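Local coordinates for choline binding protein PCPA (PDB 4CP6) that is a leucine-rich-repeat surface antigen of the pneumococcus, a choline-binding protein that probably attaches to cell-wall choline and presents its repeats to the outside, at residues K318-P323 / H332-L337; K365-K370 / F383-T388; H397-L402 / I412-V417. All blocks are in the same frame, centred on the assembly; numbering follows the deposited sequence.

Interaction 1: K318-P323 / H332-L337; sequences KELILP and HVMNGL
Met334 is the first residue of 332-337 to reach strand 319-322, and it spans the contact through its bent side chain. CG stands anti to the carbonyl carbon (chi1 -66°), and a turn at chi3 of -74° swings the methyl aside. The thioether is thereby spread over two leucines: Met334 SD lies 3.8 Å from Leu320 CD1, while Met334 CE meets Leu322 CD1 at 4.1 Å. The approaches differ, since Leu320 and Met334 run past one another in opposite senses whereas Leu322 and Met334 come end to end. Further along, Leu337 adds a looser touch, its CD1 4.4 Å from Leu320 CD1. All four side chains are buried and apolar, and with the nearest CA atoms, those of Leu320 and Met334, 9.8 Å apart, the backbones are joined through side chains alone. Such inward-facing aliphatic packing between the two sides of a coil is characteristic of the leucine-rich repeat solenoid, here of the BspA type. Strand 319-322 pairs in parallel with 342-345, whose Leu343 touches Leu320, Leu322 and Met334. Strand 334-335 lies between 311-312 and 357-358 in the parallel sheet on the facing side of the coil, where Phe311 and Leu357 also pack on Met334.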
loop_
_atom_site.group_PDB
_atom_site.type_symbol
_atom_site.label_atom_id
_atom_site.label_comp_id
_atom_site.label_asym_id
_atom_site.label_seq_id
_atom_site.Cartn_x
_atom_site.Cartn_y
_atom_site.Cartn_z
ATOM N N LYS A 318 -1.988 -20.599 -14.680
ATOM C CA LYS A 318 -2.202 -21.480 -15.832
ATOM C C LYS A 318 -3.561 -21.407 -16.480
ATOM O O LYS A 318 -3.676 -21.705 -17.672
ATOM C CB LYS A 318 -1.934 -22.945 -15.432
ATOM C CG LYS A 318 -0.545 -23.183 -14.831
ATOM C CD LYS A 318 -0.396 -24.639 -14.333
ATOM C CE LYS A 318 0.997 -24.914 -13.806
ATOM N NZ LYS A 318 1.213 -26.352 -13.504
ATOM N N GLU A 319 -4.595 -21.054 -15.711
ATOM C CA GLU A 319 -5.969 -21.044 -16.204
ATOM C C GLU A 319 -6.755 -20.119 -15.333
ATOM O O GLU A 319 -6.368 -19.878 -14.181
ATOM C CB GLU A 319 -6.562 -22.476 -16.080
ATOM C CG GLU A 319 -7.976 -22.654 -16.608
ATOM C CD GLU A 319 -8.549 -24.057 -16.551
ATOM O OE1 GLU A 319 -7.883 -24.956 -15.989
ATOM O OE2 GLU A 319 -9.673 -24.255 -17.068
ATOM N N LEU A 320 -7.875 -19.605 -15.870
ATOM C CA LEU A 320 -8.802 -18.810 -15.086
ATOM C C LEU A 320 -10.185 -19.202 -15.491
ATOM O O LEU A 320 -10.499 -19.207 -16.692
ATOM C CB LEU A 320 -8.640 -17.300 -15.313
ATOM C CG LEU A 320 -7.735 -16.541 -14.390
ATOM C CD1 LEU A 320 -7.521 -15.117 -14.886
ATOM C CD2 LEU A 320 -8.283 -16.549 -12.950
ATOM N N ILE A 321 -11.015 -19.542 -14.511
ATOM C CA ILE A 321 -12.404 -19.822 -14.732
ATOM C C ILE A 321 -13.208 -18.727 -14.048
ATOM O O ILE A 321 -13.316 -18.725 -12.813
ATOM C CB ILE A 321 -12.791 -21.223 -14.236
ATOM C CG1 ILE A 321 -11.935 -22.294 -14.962
ATOM C CG2 ILE A 321 -14.303 -21.446 -14.408
ATOM C CD1 ILE A 321 -11.974 -23.669 -14.283
ATOM N N LEU A 322 -13.745 -17.788 -14.819
ATOM C CA LEU A 322 -14.567 -16.716 -14.254
ATOM C C LEU A 322 -15.950 -17.306 -13.965
ATOM O O LEU A 322 -16.571 -17.927 -14.837
ATOM C CB LEU A 322 -14.671 -15.527 -15.207
ATOM C CG LEU A 322 -13.337 -14.868 -15.611
ATOM C CD1 LEU A 322 -13.575 -13.787 -16.672
ATOM C CD2 LEU A 322 -12.591 -14.288 -14.379
ATOM N N PRO A 323 -16.403 -17.183 -12.717
ATOM C CA PRO A 323 -17.652 -17.840 -12.326
ATOM C C PRO A 323 -18.872 -17.246 -12.963
ATOM O O PRO A 323 -18.832 -16.188 -13.612
ATOM C CB PRO A 323 -17.646 -17.779 -10.792
ATOM C CG PRO A 323 -16.777 -16.602 -10.473
ATOM C CD PRO A 323 -15.737 -16.524 -11.579
ATOM N N HIS A 332 -9.011 -3.187 -17.291
ATOM C CA HIS A 332 -7.778 -3.991 -17.273
ATOM C C HIS A 332 -7.815 -5.052 -16.187
ATOM O O HIS A 332 -6.854 -5.224 -15.443
ATOM C CB HIS A 332 -6.514 -3.117 -17.165
ATOM C CG HIS A 332 -6.287 -2.291 -18.388
ATOM N ND1 HIS A 332 -5.851 -2.845 -19.581
ATOM C CD2 HIS A 332 -6.489 -0.971 -18.568
ATOM C CE1 HIS A 332 -5.723 -1.816 -20.415
ATOM N NE2 HIS A 332 -6.146 -0.692 -19.870
ATOM N N VAL A 333 -8.920 -5.803 -16.110
ATOM C CA VAL A 333 -9.047 -6.781 -15.050
ATOM C C VAL A 333 -8.017 -7.907 -15.188
ATOM O O VAL A 333 -7.571 -8.441 -14.164
ATOM C CB VAL A 333 -10.492 -7.286 -14.931
ATOM C CG1 VAL A 333 -10.943 -7.997 -16.209
ATOM C CG2 VAL A 333 -10.637 -8.201 -13.722
ATOM N N MET A 334 -7.658 -8.291 -16.446
ATOM C CA MET A 334 -6.665 -9.350 -16.690
ATOM C C MET A 334 -5.617 -8.813 -17.643
ATOM O O MET A 334 -5.919 -8.510 -18.814
ATOM C CB MET A 334 -7.315 -10.601 -17.293
ATOM C CG MET A 334 -8.280 -11.308 -16.335
ATOM S SD MET A 334 -9.260 -12.589 -17.179
ATOM C CE MET A 334 -10.427 -11.552 -18.109
ATOM N N ASN A 335 -4.385 -8.721 -17.181
ATOM C CA ASN A 335 -3.335 -8.206 -18.058
ATOM C C ASN A 335 -2.007 -8.868 -17.683
ATOM O O ASN A 335 -1.636 -8.898 -16.501
ATOM C CB ASN A 335 -3.218 -6.664 -17.964
ATOM C CG ASN A 335 -2.063 -6.088 -18.772
ATOM O OD1 ASN A 335 -0.896 -6.206 -18.382
ATOM N ND2 ASN A 335 -2.344 -5.495 -19.932
ATOM N N GLY A 336 -1.253 -9.311 -18.678
ATOM C CA GLY A 336 0.104 -9.815 -18.442
ATOM C C GLY A 336 0.124 -11.127 -17.692
ATOM O O GLY A 336 0.535 -11.193 -16.514
ATOM N N LEU A 337 -0.365 -12.166 -18.366
ATOM C CA LEU A 337 -0.533 -13.530 -17.822
ATOM C C LEU A 337 0.146 -14.495 -18.798
ATOM O O LEU A 337 -0.513 -15.132 -19.612
ATOM C CB LEU A 337 -2.029 -13.835 -17.659
ATOM C CG LEU A 337 -2.819 -12.765 -16.830
ATOM C CD1 LEU A 337 -4.286 -12.943 -16.916
ATOM C CD2 LEU A 337 -2.337 -12.700 -15.377
#

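Interaction 2: K365-K370 / F383-T388; sequences KEIHIK and FAIPET
Ile367 and Ile385 meet through branches set by different first torsions. In Ile367, CG1 is anti to the carbonyl carbon (chi1 -61°) and carries CD1 out across the core; in Ile385, CG1 sits between the backbone N and the carbonyl carbon (chi1 64°), and its extended chain ends in a CD1 that faces the first. The two methyls approach tip to tip, Ile367 CD1 to Ile385 CD1 3.9 Å. This is the hydrophobic interior of a BspA-type leucine-rich repeat solenoid, in which strand 366-369 of the parallel sheet is packed against residues 383-388, an irregular segment on the way to strand 390-393.

Phe383 supplies the third group of the cluster. Its CE1 lies 4.0 Å from Ile367 CD1, which approaches the ring obliquely, and the two side chains pass in opposite directions. One methyl, Ile367 CD1, therefore touches both Phe383 and Ile385. Leu357 borders the same cluster, touching Ile367, Phe383 and Ile385, while Phe391 of the adjoining strand meets Phe383 edge-to-face. At the end of the contact the backbones draw nearer: the closest CA pair is Lys365 with Thr388, 7.1 Å apart, at exposed positions, and the burial there is slight.

The outward-facing side of strand 366-369 is polar. The His368 ring has the Glu366 carboxylate carbon at its edge, in plane, and stacks with Tyr392 of the next strand. The link between the two polar residues is a weak hydrogen bond, with His368 NE2 donating to Glu366 OE1 over 2.9 Å at an N-H...acceptor angle of 147°.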
loop_
_atom_site.group_PDB
_atom_site.type_symbol
_atom_site.label_atom_id
_atom_site.label_comp_id
_atom_site.label_asym_id
_atom_site.label_seq_id
_atom_site.Cartn_x
_atom_site.Cartn_y
_atom_site.Cartn_z
ATOM N N LYS A 365 -4.161 -20.302 -25.348
ATOM C CA LYS A 365 -4.614 -21.151 -26.444
ATOM C C LYS A 365 -6.085 -21.002 -26.715
ATOM O O LYS A 365 -6.523 -21.078 -27.867
ATOM C CB LYS A 365 -4.299 -22.611 -26.021
ATOM C CG LYS A 365 -4.952 -23.733 -26.780
ATOM C CD LYS A 365 -4.391 -25.073 -26.278
ATOM C CE LYS A 365 -5.325 -25.789 -25.329
ATOM N NZ LYS A 365 -5.054 -27.253 -25.284
ATOM N N GLU A 366 -6.881 -20.796 -25.651
ATOM C CA GLU A 366 -8.320 -20.856 -25.833
ATOM C C GLU A 366 -9.109 -20.005 -24.851
ATOM O O GLU A 366 -8.686 -19.856 -23.704
ATOM C CB GLU A 366 -8.794 -22.331 -25.690
ATOM C CG GLU A 366 -8.367 -22.994 -24.393
ATOM C CD GLU A 366 -8.666 -24.475 -24.227
ATOM O OE1 GLU A 366 -9.333 -25.060 -25.109
ATOM O OE2 GLU A 366 -8.274 -25.036 -23.178
ATOM N N ILE A 367 -10.238 -19.469 -25.317
ATOM C CA ILE A 367 -11.213 -18.722 -24.520
ATOM C C ILE A 367 -12.559 -19.391 -24.748
ATOM O O ILE A 367 -13.024 -19.491 -25.896
ATOM C CB ILE A 367 -11.250 -17.217 -24.881
ATOM C CG1 ILE A 367 -9.899 -16.527 -24.621
ATOM C CG2 ILE A 367 -12.371 -16.511 -24.114
ATOM C CD1 ILE A 367 -9.802 -15.105 -25.203
ATOM N N HIS A 368 -13.195 -19.837 -23.657
ATOM C CA HIS A 368 -14.507 -20.474 -23.715
ATOM C C HIS A 368 -15.544 -19.505 -23.180
ATOM O O HIS A 368 -15.471 -19.131 -21.991
ATOM C CB HIS A 368 -14.516 -21.779 -22.908
ATOM C CG HIS A 368 -13.537 -22.797 -23.394
ATOM N ND1 HIS A 368 -13.952 -23.867 -24.171
ATOM C CD2 HIS A 368 -12.210 -22.909 -23.165
ATOM C CE1 HIS A 368 -12.862 -24.563 -24.438
ATOM N NE2 HIS A 368 -11.783 -24.032 -23.854
ATOM N N ILE A 369 -16.498 -19.087 -24.010
ATOM C CA ILE A 369 -17.565 -18.167 -23.634
ATOM C C ILE A 369 -18.799 -19.013 -23.421
ATOM O O ILE A 369 -19.323 -19.580 -24.385
ATOM C CB ILE A 369 -17.775 -17.079 -24.691
ATOM C CG1 ILE A 369 -16.422 -16.339 -24.963
ATOM C CG2 ILE A 369 -18.916 -16.134 -24.276
ATOM C CD1 ILE A 369 -16.511 -15.079 -25.842
ATOM N N LYS A 370 -19.277 -19.111 -22.173
ATOM C CA LYS A 370 -20.409 -20.004 -21.884
ATOM C C LYS A 370 -21.779 -19.388 -22.049
ATOM O O LYS A 370 -22.761 -20.134 -22.099
ATOM C CB LYS A 370 -20.251 -20.564 -20.461
ATOM C CG LYS A 370 -19.020 -21.443 -20.299
ATOM C CD LYS A 370 -18.921 -22.052 -18.911
ATOM C CE LYS A 370 -19.734 -23.301 -18.696
ATOM N NZ LYS A 370 -19.819 -23.631 -17.246
ATOM N N PHE A 383 -10.879 -7.118 -26.187
ATOM C CA PHE A 383 -9.727 -8.001 -26.335
ATOM C C PHE A 383 -8.605 -7.342 -27.097
ATOM O O PHE A 383 -8.835 -6.698 -28.137
ATOM C CB PHE A 383 -10.159 -9.257 -27.131
ATOM C CG PHE A 383 -11.157 -10.113 -26.398
ATOM C CD1 PHE A 383 -10.768 -10.901 -25.322
ATOM C CD2 PHE A 383 -12.491 -10.166 -26.807
ATOM C CE1 PHE A 383 -11.701 -11.681 -24.633
ATOM C CE2 PHE A 383 -13.409 -10.994 -26.152
ATOM C CZ PHE A 383 -13.007 -11.745 -25.071
ATOM N N ALA A 384 -7.382 -7.540 -26.629
ATOM C CA ALA A 384 -6.170 -7.190 -27.346
ATOM C C ALA A 384 -5.294 -8.408 -27.132
ATOM O O ALA A 384 -4.511 -8.499 -26.165
ATOM C CB ALA A 384 -5.524 -5.928 -26.791
ATOM N N ILE A 385 -5.534 -9.423 -27.972
ATOM C CA ILE A 385 -4.943 -10.739 -27.782
ATOM C C ILE A 385 -4.287 -11.278 -29.053
ATOM O O ILE A 385 -4.593 -10.806 -30.159
ATOM C CB ILE A 385 -6.052 -11.726 -27.305
ATOM C CG1 ILE A 385 -7.168 -11.928 -28.370
ATOM C CG2 ILE A 385 -6.652 -11.278 -25.954
ATOM C CD1 ILE A 385 -8.168 -13.058 -28.029
ATOM N N PRO A 386 -3.435 -12.320 -28.937
ATOM C CA PRO A 386 -2.845 -12.911 -30.149
ATOM C C PRO A 386 -3.925 -13.502 -31.059
ATOM O O PRO A 386 -4.945 -14.058 -30.596
ATOM C CB PRO A 386 -1.920 -13.991 -29.588
ATOM C CG PRO A 386 -1.582 -13.504 -28.181
ATOM C CD PRO A 386 -2.908 -12.964 -27.713
ATOM N N GLU A 387 -3.708 -13.403 -32.387
ATOM C CA GLU A 387 -4.657 -13.952 -33.349
ATOM C C GLU A 387 -4.768 -15.476 -33.256
ATOM O O GLU A 387 -5.747 -16.056 -33.732
ATOM C CB GLU A 387 -4.293 -13.501 -34.763
ATOM C CG GLU A 387 -5.345 -13.855 -35.794
ATOM C CD GLU A 387 -5.091 -13.141 -37.101
ATOM O OE1 GLU A 387 -4.301 -13.676 -37.911
ATOM O OE2 GLU A 387 -5.582 -12.001 -37.263
ATOM N N THR A 388 -3.753 -16.126 -32.643
ATOM C CA THR A 388 -3.755 -17.591 -32.510
ATOM C C THR A 388 -4.713 -18.112 -31.438
ATOM O O THR A 388 -4.977 -19.315 -31.382
ATOM C CB THR A 388 -2.355 -18.068 -32.214
ATOM O OG1 THR A 388 -1.843 -17.303 -31.126
ATOM C CG2 THR A 388 -1.449 -17.953 -33.428
#

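Interaction 3: H397-L402 / I412-V417; sequences HIKDVL and IIVEKV
Lys399 lies across Ile412 and Val414, and its side chain can be followed outward atom by atom. CB meets two methyls, Ile412 CG2 and Val414 CG2, each 3.9 Å from Lys399 CB. CG, anti to the backbone N, presses closest on the isoleucine branch, Lys399 CG to Ile412 CG2 being 3.7 Å. CD lies nearest the valine, Val414 CG2 being 3.8 Å from Lys399 CD, and the two side chains cross at about a right angle. The chain stays extended beyond CG, and CE comes to 3.6 Å from Ile412 O.

This packing belongs to a beta-alpha-beta unit, strand 390-393, helix 396-405 and strand 412-414: the helix covers the final strand of the parallel sheet, the short axes running nearly antiparallel at 166° and 8.9 Å apart.

At the tip, Lys399 NZ donates a hydrogen bond of 2.9 Å to Ile412 O, with a C=O...donor angle of 152° and the donor tilted 23° out of the carbonyl plane. One turn on, Leu402 reaches the other branch of the isoleucine, Leu402 CB meeting Ile412 CD1 at 3.7 Å, and it continues inward onto Phe391 and Val393.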
loop_
_atom_site.group_PDB
_atom_site.type_symbol
_atom_site.label_atom_id
_atom_site.label_comp_id
_atom_site.label_asym_id
_atom_site.label_seq_id
_atom_site.Cartn_x
_atom_site.Cartn_y
_atom_site.Cartn_z
ATOM N N HIS A 397 -24.647 -16.373 -33.595
ATOM C CA HIS A 397 -24.787 -14.943 -33.291
ATOM C C HIS A 397 -23.596 -14.465 -32.454
ATOM O O HIS A 397 -23.012 -13.427 -32.769
ATOM C CB HIS A 397 -26.099 -14.601 -32.578
ATOM C CG HIS A 397 -26.197 -13.157 -32.180
ATOM N ND1 HIS A 397 -26.133 -12.143 -33.125
ATOM C CD2 HIS A 397 -26.268 -12.598 -30.946
ATOM C CE1 HIS A 397 -26.224 -11.010 -32.447
ATOM N NE2 HIS A 397 -26.315 -11.233 -31.132
ATOM N N ILE A 398 -23.211 -15.227 -31.419
ATOM C CA ILE A 398 -22.055 -14.800 -30.616
ATOM C C ILE A 398 -20.763 -14.791 -31.469
ATOM O O ILE A 398 -19.968 -13.858 -31.357
ATOM C CB ILE A 398 -21.982 -15.609 -29.327
ATOM C CG1 ILE A 398 -23.157 -15.157 -28.436
ATOM C CG2 ILE A 398 -20.617 -15.399 -28.603
ATOM C CD1 ILE A 398 -23.466 -16.073 -27.223
ATOM N N LYS A 399 -20.605 -15.755 -32.409
ATOM C CA LYS A 399 -19.481 -15.741 -33.338
ATOM C C LYS A 399 -19.544 -14.451 -34.177
ATOM O O LYS A 399 -18.509 -13.818 -34.394
ATOM C CB LYS A 399 -19.526 -17.011 -34.237
ATOM C CG LYS A 399 -18.498 -17.008 -35.359
ATOM C CD LYS A 399 -18.315 -18.402 -35.950
ATOM C CE LYS A 399 -17.284 -18.417 -37.051
ATOM N NZ LYS A 399 -16.900 -19.820 -37.358
ATOM N N ASP A 400 -20.748 -14.059 -34.649
ATOM C CA ASP A 400 -20.893 -12.831 -35.449
ATOM C C ASP A 400 -20.486 -11.608 -34.648
ATOM O O ASP A 400 -19.834 -10.697 -35.165
ATOM C CB ASP A 400 -22.341 -12.644 -35.947
ATOM C CG ASP A 400 -22.827 -13.698 -36.922
ATOM O OD1 ASP A 400 -21.979 -14.379 -37.537
ATOM O OD2 ASP A 400 -24.057 -13.819 -37.083
ATOM N N VAL A 401 -20.893 -11.569 -33.372
ATOM C CA VAL A 401 -20.518 -10.444 -32.506
ATOM C C VAL A 401 -18.983 -10.398 -32.348
ATOM O O VAL A 401 -18.355 -9.326 -32.506
ATOM C CB VAL A 401 -21.239 -10.555 -31.143
ATOM C CG1 VAL A 401 -20.627 -9.581 -30.136
ATOM C CG2 VAL A 401 -22.742 -10.311 -31.308
ATOM N N LEU A 402 -18.358 -11.539 -32.083
ATOM C CA LEU A 402 -16.887 -11.555 -31.987
ATOM C C LEU A 402 -16.210 -11.137 -33.282
ATOM O O LEU A 402 -15.328 -10.279 -33.251
ATOM C CB LEU A 402 -16.365 -12.926 -31.591
ATOM C CG LEU A 402 -16.520 -13.320 -30.146
ATOM C CD1 LEU A 402 -16.082 -14.756 -29.954
ATOM C CD2 LEU A 402 -15.675 -12.392 -29.206
ATOM N N ILE A 412 -12.901 -19.184 -34.436
ATOM C CA ILE A 412 -14.067 -19.227 -33.558
ATOM C C ILE A 412 -14.853 -20.487 -33.894
ATOM O O ILE A 412 -15.301 -20.668 -35.047
ATOM C CB ILE A 412 -14.959 -17.984 -33.676
ATOM C CG1 ILE A 412 -14.141 -16.679 -33.442
ATOM C CG2 ILE A 412 -16.134 -18.095 -32.693
ATOM C CD1 ILE A 412 -14.852 -15.457 -33.872
ATOM N N ILE A 413 -15.008 -21.347 -32.883
ATOM C CA ILE A 413 -15.728 -22.626 -32.990
ATOM C C ILE A 413 -17.071 -22.520 -32.288
ATOM O O ILE A 413 -17.130 -22.176 -31.091
ATOM C CB ILE A 413 -14.844 -23.770 -32.437
ATOM C CG1 ILE A 413 -13.516 -23.845 -33.247
ATOM C CG2 ILE A 413 -15.608 -25.116 -32.481
ATOM C CD1 ILE A 413 -12.383 -24.664 -32.602
ATOM N N VAL A 414 -18.161 -22.799 -33.006
ATOM C CA VAL A 414 -19.509 -22.795 -32.437
ATOM C C VAL A 414 -19.789 -24.236 -31.975
ATOM O O VAL A 414 -19.796 -25.164 -32.791
ATOM C CB VAL A 414 -20.587 -22.296 -33.438
ATOM C CG1 VAL A 414 -21.983 -22.383 -32.836
ATOM C CG2 VAL A 414 -20.282 -20.870 -33.896
ATOM N N GLU A 415 -20.016 -24.425 -30.680
ATOM C CA GLU A 415 -20.291 -25.758 -30.129
ATOM C C GLU A 415 -21.625 -26.316 -30.671
ATOM O O GLU A 415 -22.546 -25.554 -30.968
ATOM C CB GLU A 415 -20.349 -25.652 -28.590
ATOM C CG GLU A 415 -20.463 -26.965 -27.818
ATOM C CD GLU A 415 -20.202 -26.906 -26.320
ATOM O OE1 GLU A 415 -20.469 -25.850 -25.698
ATOM O OE2 GLU A 415 -19.750 -27.935 -25.763
ATOM N N LYS A 416 -21.716 -27.642 -30.799
ATOM C CA LYS A 416 -22.945 -28.332 -31.197
ATOM C C LYS A 416 -23.996 -28.104 -30.088
ATOM O O LYS A 416 -23.626 -28.040 -28.909
ATOM C CB LYS A 416 -22.680 -29.833 -31.347
ATOM C CG LYS A 416 -21.849 -30.193 -32.563
ATOM C CD LYS A 416 -21.725 -31.711 -32.676
ATOM C CE LYS A 416 -21.125 -32.135 -33.992
ATOM N NZ LYS A 416 -19.688 -31.738 -34.109
ATOM N N VAL A 417 -25.284 -27.947 -30.463
ATOM C CA VAL A 417 -26.381 -27.697 -29.508
ATOM C C VAL A 417 -26.602 -28.885 -28.538
ATOM O O VAL A 417 -26.429 -30.047 -28.899
ATOM C CB VAL A 417 -27.690 -27.261 -30.222
ATOM C CG1 VAL A 417 -28.871 -27.194 -29.253
ATOM C CG2 VAL A 417 -27.507 -25.921 -30.931
#

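The three contacts follow one another along the chain, each closing before the next opens, and all reach the parallel sheet ordered 319-322, 342-345, 366-369, 390-393, 412-414. Interactions 1 and 2 are centred 11 Å apart without touching, and interaction 3 lies 13 Å beyond interaction 2 and 21 Å from interaction 1, centre to centre. Interactions 2 and 3 do touch: Phe383 CE2 meets Leu402 CD2 at 4.1 Å, and Ile369 CD1 meets Leu402 CD1 at the same distance. The apolar interior thus runs on from the repeat coils to helix 396-405, which, with strand 412-414, covers the C-terminal end of the solenoid.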